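Local atomic coordinates of aldehyde reductase YahK (Escherichia coli, PDB entry 1UUF), a protein that catalyses the NADPH-dependent reduction of a wide range of aldehydes to primary alcohols, as a member of the zinc-containing alcohol dehydrogenase family. Residues 162-166 and 327-333; 180-185 and 319-323; 208-212 and 236-240; 260-266 and 283-289. All coordinates share one frame; numbering follows the deposited sequence.

Contact 1. Residues 162-166 and 327-333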
loop_
_atom_site.group_PDB
_atom_site.type_symbol
_atom_site.label_atom_id
_atom_site.label_comp_id
_atom_site.label_asym_id
_atom_site.label_seq_id
_atom_site.Cartn_x
_atom_site.Cartn_y
_atom_site.Cartn_z
ATOM N N ARG A 162 -17.458 -24.891 -10.355
ATOM C CA ARG A 162 -17.897 -26.239 -10.009
ATOM C C ARG A 162 -17.810 -26.434 -8.496
ATOM O O ARG A 162 -16.772 -26.156 -7.892
ATOM C CB ARG A 162 -17.009 -27.278 -10.705
ATOM C CG ARG A 162 -17.436 -28.731 -10.493
ATOM C CD ARG A 162 -18.790 -29.008 -11.138
ATOM N NE ARG A 162 -19.191 -30.409 -11.025
ATOM C CZ ARG A 162 -18.628 -31.408 -11.701
ATOM N NH1 ARG A 162 -17.636 -31.168 -12.548
ATOM N NH2 ARG A 162 -19.054 -32.652 -11.524
ATOM N N ILE A 163 -18.903 -26.899 -7.893
ATOM C CA ILE A 163 -18.949 -27.156 -6.455
ATOM C C ILE A 163 -18.614 -28.624 -6.212
ATOM O O ILE A 163 -19.215 -29.512 -6.820
ATOM C CB ILE A 163 -20.347 -26.872 -5.868
ATOM C CG1 ILE A 163 -20.725 -25.409 -6.108
ATOM C CG2 ILE A 163 -20.379 -27.227 -4.384
ATOM C CD1 ILE A 163 -19.689 -24.413 -5.645
ATOM N N ARG A 164 -17.651 -28.868 -5.326
ATOM C CA ARG A 164 -17.214 -30.222 -5.002
ATOM C C ARG A 164 -17.651 -30.671 -3.605
ATOM O O ARG A 164 -17.428 -31.823 -3.217
ATOM C CB ARG A 164 -15.691 -30.321 -5.123
ATOM C CG ARG A 164 -15.154 -30.120 -6.541
ATOM C CD ARG A 164 -15.618 -31.223 -7.488
ATOM N NE ARG A 164 -15.045 -31.069 -8.825
ATOM C CZ ARG A 164 -15.232 -31.923 -9.828
ATOM N NH1 ARG A 164 -15.978 -33.006 -9.655
ATOM N NH2 ARG A 164 -14.671 -31.694 -11.008
ATOM N N HIS A 165 -18.259 -29.762 -2.851
ATOM C CA HIS A 165 -18.756 -30.083 -1.515
ATOM C C HIS A 165 -19.932 -31.043 -1.666
ATOM O O HIS A 165 -20.561 -31.097 -2.724
ATOM C CB HIS A 165 -19.295 -28.834 -0.815
ATOM C CG HIS A 165 -18.246 -27.860 -0.382
ATOM N ND1 HIS A 165 -17.969 -27.611 0.945
ATOM C CD2 HIS A 165 -17.455 -27.025 -1.095
ATOM C CE1 HIS A 165 -17.057 -26.657 1.029
ATOM N NE2 HIS A 165 -16.728 -26.284 -0.194
ATOM N N PRO A 166 -20.246 -31.809 -0.610
ATOM C CA PRO A 166 -21.379 -32.740 -0.690
ATOM C C PRO A 166 -22.637 -31.891 -0.869
ATOM O O PRO A 166 -22.711 -30.782 -0.339
ATOM C CB PRO A 166 -21.348 -33.435 0.667
ATOM C CG PRO A 166 -19.896 -33.421 1.022
ATOM C CD PRO A 166 -19.483 -32.017 0.634
ATOM N N CYS A 327 -11.742 -25.348 -0.228
ATOM C CA CYS A 327 -12.763 -25.443 0.803
ATOM C C CYS A 327 -13.426 -26.816 0.818
ATOM O O CYS A 327 -13.772 -27.332 1.879
ATOM C CB CYS A 327 -13.820 -24.352 0.609
ATOM S SG CYS A 327 -13.205 -22.687 1.000
ATOM N N ALA A 328 -13.597 -27.417 -0.355
ATOM C CA ALA A 328 -14.223 -28.735 -0.416
ATOM C C ALA A 328 -13.313 -29.767 0.242
ATOM O O ALA A 328 -13.766 -30.602 1.029
ATOM C CB ALA A 328 -14.497 -29.130 -1.866
ATOM N N GLU A 329 -12.025 -29.704 -0.072
ATOM C CA GLU A 329 -11.079 -30.658 0.493
ATOM C C GLU A 329 -10.889 -30.486 1.993
ATOM O O GLU A 329 -10.597 -31.453 2.695
ATOM C CB GLU A 329 -9.724 -30.563 -0.220
ATOM C CG GLU A 329 -9.082 -29.193 -0.205
ATOM C CD GLU A 329 -7.688 -29.203 -0.807
ATOM O OE1 GLU A 329 -7.535 -29.679 -1.953
ATOM O OE2 GLU A 329 -6.744 -28.735 -0.135
ATOM N N HIS A 330 -11.065 -29.263 2.485
ATOM C CA HIS A 330 -10.900 -28.983 3.907
ATOM C C HIS A 330 -12.204 -28.918 4.697
ATOM O O HIS A 330 -12.188 -28.689 5.906
ATOM C CB HIS A 330 -10.123 -27.679 4.087
ATOM C CG HIS A 330 -8.688 -27.774 3.670
ATOM N ND1 HIS A 330 -7.720 -28.348 4.466
ATOM C CD2 HIS A 330 -8.066 -27.406 2.526
ATOM C CE1 HIS A 330 -6.562 -28.329 3.829
ATOM N NE2 HIS A 330 -6.744 -27.763 2.651
ATOM N N GLY A 331 -13.329 -29.121 4.018
ATOM C CA GLY A 331 -14.619 -29.087 4.688
ATOM C C GLY A 331 -14.996 -27.720 5.222
ATOM O O GLY A 331 -15.679 -27.598 6.240
ATOM N N ILE A 332 -14.559 -26.682 4.521
ATOM C CA ILE A 332 -14.843 -25.316 4.928
ATOM C C ILE A 332 -16.107 -24.778 4.274
ATOM O O ILE A 332 -16.265 -24.853 3.059
ATOM C CB ILE A 332 -13.678 -24.387 4.549
ATOM C CG1 ILE A 332 -12.406 -24.847 5.264
ATOM C CG2 ILE A 332 -14.022 -22.943 4.905
ATOM C CD1 ILE A 332 -11.161 -24.130 4.805
ATOM N N VAL A 333 -17.006 -24.249 5.095
ATOM C CA VAL A 333 -18.248 -23.654 4.617
ATOM C C VAL A 333 -18.538 -22.450 5.498
ATOM O O VAL A 333 -17.895 -22.263 6.533
ATOM C CB VAL A 333 -19.451 -24.626 4.716
ATOM C CG1 VAL A 333 -19.200 -25.850 3.866
ATOM C CG2 VAL A 333 -19.696 -25.016 6.163
#
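The imidazole of His165 lies flat against the last turn of helix 317-330, with Ala328 CA above one of its faces. This CH-pi contact puts Ala328 CA 3.7 Å from the centroid of the His165 ring and 18° off the ring normal. The ring gets there because His165 CG stands anti to its own carbonyl carbon (chi1 -72°), which turns the imidazole from the loop toward the helix end. Cys327 CB approaches the ring as well, and Val333 CG1 comes in obliquely, so the ring fills the bend where the chain leaves the helix.

A Schellman motif shapes that bend. Gly331 takes a positive phi of 66°, Ile332 N bonds to Cys327 O at 2.8 Å, and a weak bond of 3.4 Å runs from Gly331 N to Ala328 O. The turn sends Val333 back toward the imidazole.

Packing thins toward the solvent. Arg164 touches the helix through its first side-chain carbon, with its CB 3.7 Å from Ala328 CB. Beyond that point the chain bends at chi2 and leads away, to lay its guanidinium over one face of that of Arg162, offset toward the rim. The contact is thus a snug ring seat with an exposed arginine at its border.

Around this seat, Val173 of helix 170-173 also packs on His165, and Ala172 on Val333. Behind the helix end, Leu213 and Ala216 of helix 205-216 meet Cys327 and Ile332. The loop after strand 161-162 thus meets the C-terminal end of helix 317-330, with helices 170-173 and 205-216 packed alongside.

Contact 2. Residues 180-185 and 319-323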
loop_
_atom_site.group_PDB
_atom_site.type_symbol
_atom_site.label_atom_id
_atom_site.label_comp_id
_atom_site.label_asym_id
_atom_site.label_seq_id
_atom_site.Cartn_x
_atom_site.Cartn_y
_atom_site.Cartn_z
ATOM N N GLY A 180 -16.480 -15.374 0.625
ATOM C CA GLY A 180 -15.328 -16.255 0.666
ATOM C C GLY A 180 -14.167 -15.788 -0.195
ATOM O O GLY A 180 -13.066 -15.551 0.304
ATOM N N ILE A 181 -14.399 -15.639 -1.493
ATOM C CA ILE A 181 -13.315 -15.228 -2.376
ATOM C C ILE A 181 -12.771 -13.838 -2.039
ATOM O O ILE A 181 -11.578 -13.582 -2.197
ATOM C CB ILE A 181 -13.749 -15.298 -3.864
ATOM C CG1 ILE A 181 -12.570 -14.950 -4.774
ATOM C CG2 ILE A 181 -14.919 -14.368 -4.112
ATOM C CD1 ILE A 181 -11.375 -15.885 -4.639
ATOM N N THR A 182 -13.633 -12.946 -1.557
ATOM C CA THR A 182 -13.194 -11.596 -1.206
ATOM C C THR A 182 -12.093 -11.626 -0.149
ATOM O O THR A 182 -11.214 -10.761 -0.135
ATOM C CB THR A 182 -14.382 -10.748 -0.709
ATOM O OG1 THR A 182 -15.271 -10.523 -1.808
ATOM C CG2 THR A 182 -13.912 -9.403 -0.163
ATOM N N THR A 183 -12.132 -12.621 0.732
ATOM C CA THR A 183 -11.103 -12.730 1.762
ATOM C C THR A 183 -10.010 -13.711 1.344
ATOM O O THR A 183 -8.834 -13.518 1.657
ATOM C CB THR A 183 -11.707 -13.152 3.135
ATOM O OG1 THR A 183 -12.428 -14.383 3.003
ATOM C CG2 THR A 183 -12.659 -12.081 3.640
ATOM N N TYR A 184 -10.394 -14.758 0.619
ATOM C CA TYR A 184 -9.436 -15.757 0.162
ATOM C C TYR A 184 -8.397 -15.135 -0.765
ATOM O O TYR A 184 -7.199 -15.381 -0.626
ATOM C CB TYR A 184 -10.155 -16.874 -0.598
ATOM C CG TYR A 184 -9.256 -17.999 -1.061
ATOM C CD1 TYR A 184 -8.974 -19.079 -0.225
ATOM C CD2 TYR A 184 -8.702 -17.992 -2.343
ATOM C CE1 TYR A 184 -8.163 -20.132 -0.655
ATOM C CE2 TYR A 184 -7.888 -19.035 -2.780
ATOM C CZ TYR A 184 -7.626 -20.100 -1.933
ATOM O OH TYR A 184 -6.823 -21.132 -2.363
ATOM N N SER A 185 -8.857 -14.330 -1.717
ATOM C CA SER A 185 -7.945 -13.715 -2.680
ATOM C C SER A 185 -6.794 -12.913 -2.066
ATOM O O SER A 185 -5.624 -13.138 -2.399
ATOM C CB SER A 185 -8.723 -12.828 -3.654
ATOM O OG SER A 185 -7.870 -12.392 -4.700
ATOM N N GLU A 319 -9.136 -18.291 -9.491
ATOM C CA GLU A 319 -8.903 -18.350 -8.052
ATOM C C GLU A 319 -10.169 -18.702 -7.285
ATOM O O GLU A 319 -10.101 -19.328 -6.229
ATOM C CB GLU A 319 -8.341 -17.028 -7.530
ATOM C CG GLU A 319 -8.000 -17.081 -6.049
ATOM C CD GLU A 319 -7.222 -15.869 -5.586
ATOM O OE1 GLU A 319 -7.682 -14.739 -5.843
ATOM O OE2 GLU A 319 -6.151 -16.049 -4.964
ATOM N N THR A 320 -11.323 -18.288 -7.801
ATOM C CA THR A 320 -12.581 -18.610 -7.146
ATOM C C THR A 320 -12.742 -20.129 -7.202
ATOM O O THR A 320 -13.198 -20.746 -6.247
ATOM C CB THR A 320 -13.778 -17.923 -7.847
ATOM O OG1 THR A 320 -13.549 -16.510 -7.888
ATOM C CG2 THR A 320 -15.074 -18.174 -7.077
ATOM N N GLN A 321 -12.354 -20.733 -8.323
ATOM C CA GLN A 321 -12.446 -22.184 -8.450
ATOM C C GLN A 321 -11.460 -22.858 -7.500
ATOM O O GLN A 321 -11.782 -23.867 -6.874
ATOM C CB GLN A 321 -12.142 -22.633 -9.881
ATOM C CG GLN A 321 -12.364 -24.133 -10.084
ATOM C CD GLN A 321 -13.808 -24.537 -9.840
ATOM O OE1 GLN A 321 -14.690 -24.222 -10.636
ATOM N NE2 GLN A 321 -14.059 -25.228 -8.729
ATOM N N GLU A 322 -10.258 -22.300 -7.403
ATOM C CA GLU A 322 -9.230 -22.842 -6.521
ATOM C C GLU A 322 -9.746 -22.815 -5.089
ATOM O O GLU A 322 -9.576 -23.773 -4.330
ATOM C CB GLU A 322 -7.956 -21.997 -6.614
ATOM C CG GLU A 322 -6.809 -22.501 -5.749
ATOM C CD GLU A 322 -5.654 -21.520 -5.690
ATOM O OE1 GLU A 322 -5.660 -20.634 -4.809
ATOM O OE2 GLU A 322 -4.742 -21.630 -6.537
ATOM N N MET A 323 -10.379 -21.705 -4.725
ATOM C CA MET A 323 -10.922 -21.546 -3.385
ATOM C C MET A 323 -11.977 -22.602 -3.092
ATOM O O MET A 323 -11.975 -23.215 -2.029
ATOM C CB MET A 323 -11.545 -20.161 -3.227
ATOM C CG MET A 323 -12.203 -19.958 -1.879
ATOM S SD MET A 323 -13.365 -18.599 -1.904
ATOM C CE MET A 323 -14.561 -19.202 -3.135
HETATM O O HOH W 1 -4.777 -13.822 -4.925
#
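Tyr184 OH is gripped from two helices: it donates to Glu322 OE1 across the contact, at 2.8 Å, and is also hydrogen-bonded to Arg188 NE of its own helix. Glu322 OE1 is met on its anti side, at the ring edge, the phenol and carboxylate planes standing 71° apart. The shorter of the two direct bonds runs from Ser185 OG to Glu319 OE1, at 2.6 Å, and uses the syn side. A water donating to both Glu319 OE2 and Ser185 O braces the other carboxylate oxygen, so Glu319 is held at both oxygens.

Between these polar ends the contact is apolar. Tyr184 CG stands anti to the backbone N (chi1 -177°), which reaches the ring out alongside Met323. Met323 CB sits over the ring centre, 3.7 Å from the Tyr184 centroid, while Glu319 CG comes to the ring edge. The sulfur lies oblique to the ring, a Met-aromatic contact with Met323 SD 5.0 Å from the Tyr184 centroid. It also lies close to backbone, 3.2 Å from Ile181 N, at a place where Gly180 has no side chain to obstruct it. Ile181 CD1 packs against Glu319 CG at 3.8 Å. A phenylalanine in place of Tyr184 would keep the ring over Met323 but would probably leave Glu322 OE1 without its donor and Arg188 NE without this acceptor.

The helix axes, 9.9 Å apart, cross at 98°, so a short patch of each carries the contact. It is a buried near-perpendicular helix crossing, one turn beyond Cys178, a ligand of the catalytic zinc ion.

Contact 3. Residues 208-212 and 236-240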
loop_
_atom_site.group_PDB
_atom_site.type_symbol
_atom_site.label_atom_id
_atom_site.label_comp_id
_atom_site.label_asym_id
_atom_site.label_seq_id
_atom_site.Cartn_x
_atom_site.Cartn_y
_atom_site.Cartn_z
ATOM N N HIS A 208 -15.829 -13.466 9.399
ATOM C CA HIS A 208 -15.872 -14.868 9.787
ATOM C C HIS A 208 -15.227 -15.764 8.729
ATOM O O HIS A 208 -14.610 -16.775 9.066
ATOM C CB HIS A 208 -17.319 -15.289 10.148
ATOM C CG HIS A 208 -18.047 -16.057 9.086
ATOM N ND1 HIS A 208 -18.497 -15.483 7.917
ATOM C CD2 HIS A 208 -18.476 -17.342 9.061
ATOM C CE1 HIS A 208 -19.174 -16.378 7.220
ATOM N NE2 HIS A 208 -19.177 -17.516 7.892
ATOM N N MET A 209 -15.320 -15.378 7.458
ATOM C CA MET A 209 -14.690 -16.169 6.400
ATOM C C MET A 209 -13.185 -15.931 6.414
ATOM O O MET A 209 -12.401 -16.843 6.150
ATOM C CB MET A 209 -15.242 -15.802 5.019
ATOM C CG MET A 209 -16.616 -16.377 4.709
ATOM S SD MET A 209 -16.777 -18.142 5.099
ATOM C CE MET A 209 -15.304 -18.843 4.354
ATOM N N GLY A 210 -12.782 -14.701 6.717
ATOM C CA GLY A 210 -11.361 -14.387 6.761
ATOM C C GLY A 210 -10.658 -15.200 7.836
ATOM O O GLY A 210 -9.545 -15.694 7.638
ATOM N N ILE A 211 -11.310 -15.346 8.982
ATOM C CA ILE A 211 -10.736 -16.116 10.079
ATOM C C ILE A 211 -10.673 -17.596 9.702
ATOM O O ILE A 211 -9.633 -18.238 9.843
ATOM C CB ILE A 211 -11.570 -15.933 11.363
ATOM C CG1 ILE A 211 -11.511 -14.464 11.794
ATOM C CG2 ILE A 211 -11.041 -16.837 12.472
ATOM C CD1 ILE A 211 -12.418 -14.121 12.961
ATOM N N LYS A 212 -11.789 -18.134 9.219
ATOM C CA LYS A 212 -11.842 -19.535 8.813
ATOM C C LYS A 212 -10.758 -19.863 7.791
ATOM O O LYS A 212 -10.042 -20.863 7.914
ATOM C CB LYS A 212 -13.198 -19.859 8.178
ATOM C CG LYS A 212 -14.360 -20.027 9.134
ATOM C CD LYS A 212 -15.656 -20.128 8.328
ATOM C CE LYS A 212 -16.862 -20.476 9.183
ATOM N NZ LYS A 212 -16.978 -21.946 9.406
ATOM N N ALA A 236 -14.074 -19.195 18.568
ATOM C CA ALA A 236 -14.814 -20.315 17.998
ATOM C C ALA A 236 -14.625 -20.457 16.488
ATOM O O ALA A 236 -14.668 -21.566 15.958
ATOM C CB ALA A 236 -16.296 -20.173 18.329
ATOM N N LEU A 237 -14.414 -19.338 15.801
ATOM C CA LEU A 237 -14.221 -19.344 14.352
ATOM C C LEU A 237 -12.839 -19.838 13.936
ATOM O O LEU A 237 -12.623 -20.188 12.774
ATOM C CB LEU A 237 -14.457 -17.941 13.783
ATOM C CG LEU A 237 -15.919 -17.507 13.648
ATOM C CD1 LEU A 237 -16.000 -15.999 13.500
ATOM C CD2 LEU A 237 -16.549 -18.207 12.448
ATOM N N GLY A 238 -11.901 -19.858 14.876
ATOM C CA GLY A 238 -10.569 -20.336 14.557
ATOM C C GLY A 238 -9.441 -19.367 14.836
ATOM O O GLY A 238 -8.288 -19.638 14.495
ATOM N N ALA A 239 -9.755 -18.233 15.451
ATOM C CA ALA A 239 -8.719 -17.259 15.760
ATOM C C ALA A 239 -7.861 -17.804 16.894
ATOM O O ALA A 239 -8.386 -18.334 17.873
ATOM C CB ALA A 239 -9.347 -15.932 16.167
ATOM N N ASP A 240 -6.544 -17.687 16.753
ATOM C CA ASP A 240 -5.629 -18.162 17.785
ATOM C C ASP A 240 -5.595 -17.160 18.927
ATOM O O ASP A 240 -5.370 -17.524 20.084
ATOM C CB ASP A 240 -4.224 -18.339 17.211
ATOM C CG ASP A 240 -4.172 -19.399 16.136
ATOM O OD1 ASP A 240 -4.487 -20.568 16.445
ATOM O OD2 ASP A 240 -3.823 -19.067 14.986
#
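In the Rossmann-type domain, successive beta-alpha-beta units bring helix 205-216 beside the end of helix 231-237, where Leu237 wedges against His208, Ile211 and Lys212. Both of its methyls meet His208 CB, Leu237 CD1 at 3.7 Å; Leu237 CD2 also approaches the edge of the imidazole and lies 4.0 Å from Lys212 CE. Leu237 CG is anti to the carbonyl carbon (chi1 -77°), which brings the fork against helix 205-216.

Ile211 packs one turn along. Its CG2 meets Leu237 CB at 3.8 Å, and reaches Ala239 N at 3.5 Å as the chain turns away. That turn is a Schellman motif at Gly238, whose phi of 124° would jam a side chain against the preceding carbonyl. It directs Ala239 toward strand 220-225, where Ala223 touches both Ala239 and Ile211.

The polar ends on helix 205-216 are anchored elsewhere. His208 bonds through ND1 to Gly205 O and through NE2 to Asp335 N, which may explain its unusual chi1 of 102°. Lys212 bends at its last torsion to place NZ on Val333 O and in a salt bridge with Asp335. With an alanine in place of Leu237, a gap is likely to open between His208 CB and Lys212 CE, and the lysine's aliphatic chain to be less confined.

The contact is held mainly by apolar packing, with Ile211 CG2 also against backbone atoms of the turn. The hydrogen bonds around it fix His208 and Lys212 from beyond the two segments, while their aliphatic parts, with Ile211, supply much of the surface on which the leucine packs.

Contact 4. Residues 260-266 and 283-289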
loop_
_atom_site.group_PDB
_atom_site.type_symbol
_atom_site.label_atom_id
_atom_site.label_comp_id
_atom_site.label_asym_id
_atom_site.label_seq_id
_atom_site.Cartn_x
_atom_site.Cartn_y
_atom_site.Cartn_z
ATOM N N PHE A 260 0.654 -9.437 7.699
ATOM C CA PHE A 260 -0.469 -8.990 6.895
ATOM C C PHE A 260 -1.721 -8.814 7.749
ATOM O O PHE A 260 -1.966 -9.584 8.673
ATOM C CB PHE A 260 -0.722 -10.033 5.802
ATOM C CG PHE A 260 -1.924 -9.753 4.950
ATOM C CD1 PHE A 260 -1.985 -8.609 4.163
ATOM C CD2 PHE A 260 -2.992 -10.646 4.922
ATOM C CE1 PHE A 260 -3.096 -8.356 3.358
ATOM C CE2 PHE A 260 -4.105 -10.405 4.123
ATOM C CZ PHE A 260 -4.157 -9.255 3.338
ATOM N N ILE A 261 -2.499 -7.783 7.449
ATOM C CA ILE A 261 -3.739 -7.546 8.167
ATOM C C ILE A 261 -4.856 -7.364 7.153
ATOM O O ILE A 261 -4.779 -6.504 6.280
ATOM C CB ILE A 261 -3.672 -6.288 9.058
ATOM C CG1 ILE A 261 -2.704 -6.529 10.220
ATOM C CG2 ILE A 261 -5.060 -5.977 9.621
ATOM C CD1 ILE A 261 -2.544 -5.341 11.143
ATOM N N LEU A 262 -5.888 -8.189 7.275
ATOM C CA LEU A 262 -7.040 -8.117 6.384
ATOM C C LEU A 262 -8.149 -7.383 7.134
ATOM O O LEU A 262 -8.696 -7.903 8.103
ATOM C CB LEU A 262 -7.500 -9.532 6.017
ATOM C CG LEU A 262 -8.700 -9.621 5.074
ATOM C CD1 LEU A 262 -8.338 -9.020 3.722
ATOM C CD2 LEU A 262 -9.113 -11.074 4.928
ATOM N N ASN A 263 -8.467 -6.167 6.701
ATOM C CA ASN A 263 -9.505 -5.383 7.368
ATOM C C ASN A 263 -10.818 -5.502 6.597
ATOM O O ASN A 263 -10.924 -5.021 5.471
ATOM C CB ASN A 263 -9.050 -3.923 7.474
ATOM C CG ASN A 263 -9.893 -3.115 8.443
ATOM O OD1 ASN A 263 -9.384 -2.242 9.155
ATOM N ND2 ASN A 263 -11.184 -3.394 8.470
ATOM N N THR A 264 -11.812 -6.147 7.209
ATOM C CA THR A 264 -13.107 -6.367 6.567
ATOM C C THR A 264 -14.234 -5.448 7.033
ATOM O O THR A 264 -15.365 -5.563 6.556
ATOM C CB THR A 264 -13.597 -7.818 6.777
ATOM O OG1 THR A 264 -14.013 -7.992 8.140
ATOM C CG2 THR A 264 -12.487 -8.809 6.460
ATOM N N VAL A 265 -13.938 -4.548 7.964
ATOM C CA VAL A 265 -14.958 -3.636 8.476
ATOM C C VAL A 265 -15.440 -2.671 7.391
ATOM O O VAL A 265 -14.640 -2.119 6.638
ATOM C CB VAL A 265 -14.425 -2.822 9.680
ATOM C CG1 VAL A 265 -15.505 -1.881 10.201
ATOM C CG2 VAL A 265 -13.983 -3.767 10.782
ATOM N N ALA A 266 -16.755 -2.478 7.324
ATOM C CA ALA A 266 -17.365 -1.593 6.338
ATOM C C ALA A 266 -16.838 -0.168 6.468
ATOM O O ALA A 266 -16.364 0.420 5.494
ATOM C CB ALA A 266 -18.881 -1.605 6.500
ATOM N N THR A 283 1.651 -5.181 5.080
ATOM C CA THR A 283 0.544 -4.524 4.403
ATOM C C THR A 283 -0.787 -4.792 5.080
ATOM O O THR A 283 -1.004 -5.875 5.614
ATOM C CB THR A 283 0.413 -5.033 2.951
ATOM O OG1 THR A 283 1.585 -4.690 2.208
ATOM C CG2 THR A 283 -0.822 -4.432 2.273
ATOM N N MET A 284 -1.664 -3.791 5.077
ATOM C CA MET A 284 -3.015 -3.982 5.599
ATOM C C MET A 284 -3.886 -3.744 4.384
ATOM O O MET A 284 -3.803 -2.690 3.750
ATOM C CB MET A 284 -3.396 -2.980 6.690
ATOM C CG MET A 284 -4.901 -3.039 7.000
ATOM S SD MET A 284 -5.395 -2.197 8.514
ATOM C CE MET A 284 -4.882 -0.521 8.134
ATOM N N THR A 285 -4.701 -4.731 4.038
ATOM C CA THR A 285 -5.568 -4.609 2.875
ATOM C C THR A 285 -7.014 -4.503 3.310
ATOM O O THR A 285 -7.476 -5.283 4.139
ATOM C CB THR A 285 -5.401 -5.821 1.948
ATOM O OG1 THR A 285 -4.056 -5.847 1.460
ATOM C CG2 THR A 285 -6.367 -5.747 0.764
ATOM N N LEU A 286 -7.718 -3.527 2.746
ATOM C CA LEU A 286 -9.117 -3.297 3.073
ATOM C C LEU A 286 -10.016 -3.974 2.036
ATOM O O LEU A 286 -9.755 -3.888 0.838
ATOM C CB LEU A 286 -9.404 -1.791 3.078
ATOM C CG LEU A 286 -8.358 -0.888 3.740
ATOM C CD1 LEU A 286 -8.761 0.568 3.571
ATOM C CD2 LEU A 286 -8.220 -1.243 5.203
ATOM N N VAL A 287 -11.066 -4.652 2.495
ATOM C CA VAL A 287 -11.996 -5.306 1.575
ATOM C C VAL A 287 -13.452 -4.990 1.898
ATOM O O VAL A 287 -14.353 -5.355 1.140
ATOM C CB VAL A 287 -11.817 -6.847 1.557
ATOM C CG1 VAL A 287 -10.443 -7.199 1.035
ATOM C CG2 VAL A 287 -12.025 -7.418 2.955
ATOM N N GLY A 288 -13.685 -4.313 3.018
ATOM C CA GLY A 288 -15.047 -3.958 3.383
ATOM C C GLY A 288 -15.629 -2.908 2.448
ATOM O O GLY A 288 -14.891 -2.199 1.766
ATOM N N ALA A 289 -16.955 -2.801 2.415
ATOM C CA ALA A 289 -17.629 -1.832 1.553
ATOM C C ALA A 289 -17.208 -0.403 1.884
ATOM O O ALA A 289 -16.106 0.032 1.536
ATOM C CB ALA A 289 -19.144 -1.974 1.699
HETATM O O HOH W 2 -12.420 -2.544 5.180
#
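Ile261 and Thr285 weave together strands 258-263 and 282-286, neighbours in the six-stranded parallel sheet of the Rossmann-type domain, by backbone hydrogen bonds. Ile261 N bonds to Thr283 O at 3.0 Å, and Ile261 O receives Thr285 N at 2.9 Å. Asn263 repeats the pattern, its N bonding to Thr285 O and its O accepting Val287 N. Met284 CA adds a CA-H...O contact of 3.2 Å to Ile261 O.

Past the strands, a water takes over. It donates to Asn263 O and Val265 O and accepts from Gly288 N at 3.1 Å, bridging the two chains where Gly288 CA passes close to the carbonyls of Thr264 and Val265.

Side-chain contacts alternate between the faces. On one, Ile261 CG2 meets Met284 CG at 3.9 Å, and Asn263 CB lies alongside Leu286 CD2 at 3.6 Å. On the other, Leu262 CD1 meets Val287 CG1, and with Phe260 CG opposite the backbone N (chi1 176°), the ring turns its edge to Thr285 OG1, 3.3 Å from CE1.

The pairing thus satisfies the amides of Ile261, Asn263, Thr285 and Val287, while Leu262 and Met284 bond to the strands on either side. Thr285 OG1, by contrast, is buried without a hydrogen-bond partner and meets a ring edge whose C-H groups are weakly positive.

In the fold
From the N terminus, the loop after strand 161-162 comes first, and contact 1 closes the longest loop when helix 317-330 ends against it. Contact 2 nests inside, joining helix 176-189 to an earlier part of helix 317-330, which therefore serves both. Within contact 2 lie contact 3, between consecutive Rossmann helices, and then contact 4, between neighbouring strands of the parallel sheet; these two follow in series, and no loops cross. Helix 176-189 connects the inner three: Thr183 packs on Met209 of contact 3 and Leu262 of contact 4. Contact 3 also touches contact 1, through Lys212, while contacts 1 and 4 stay about 13 Å apart at their nearest atoms.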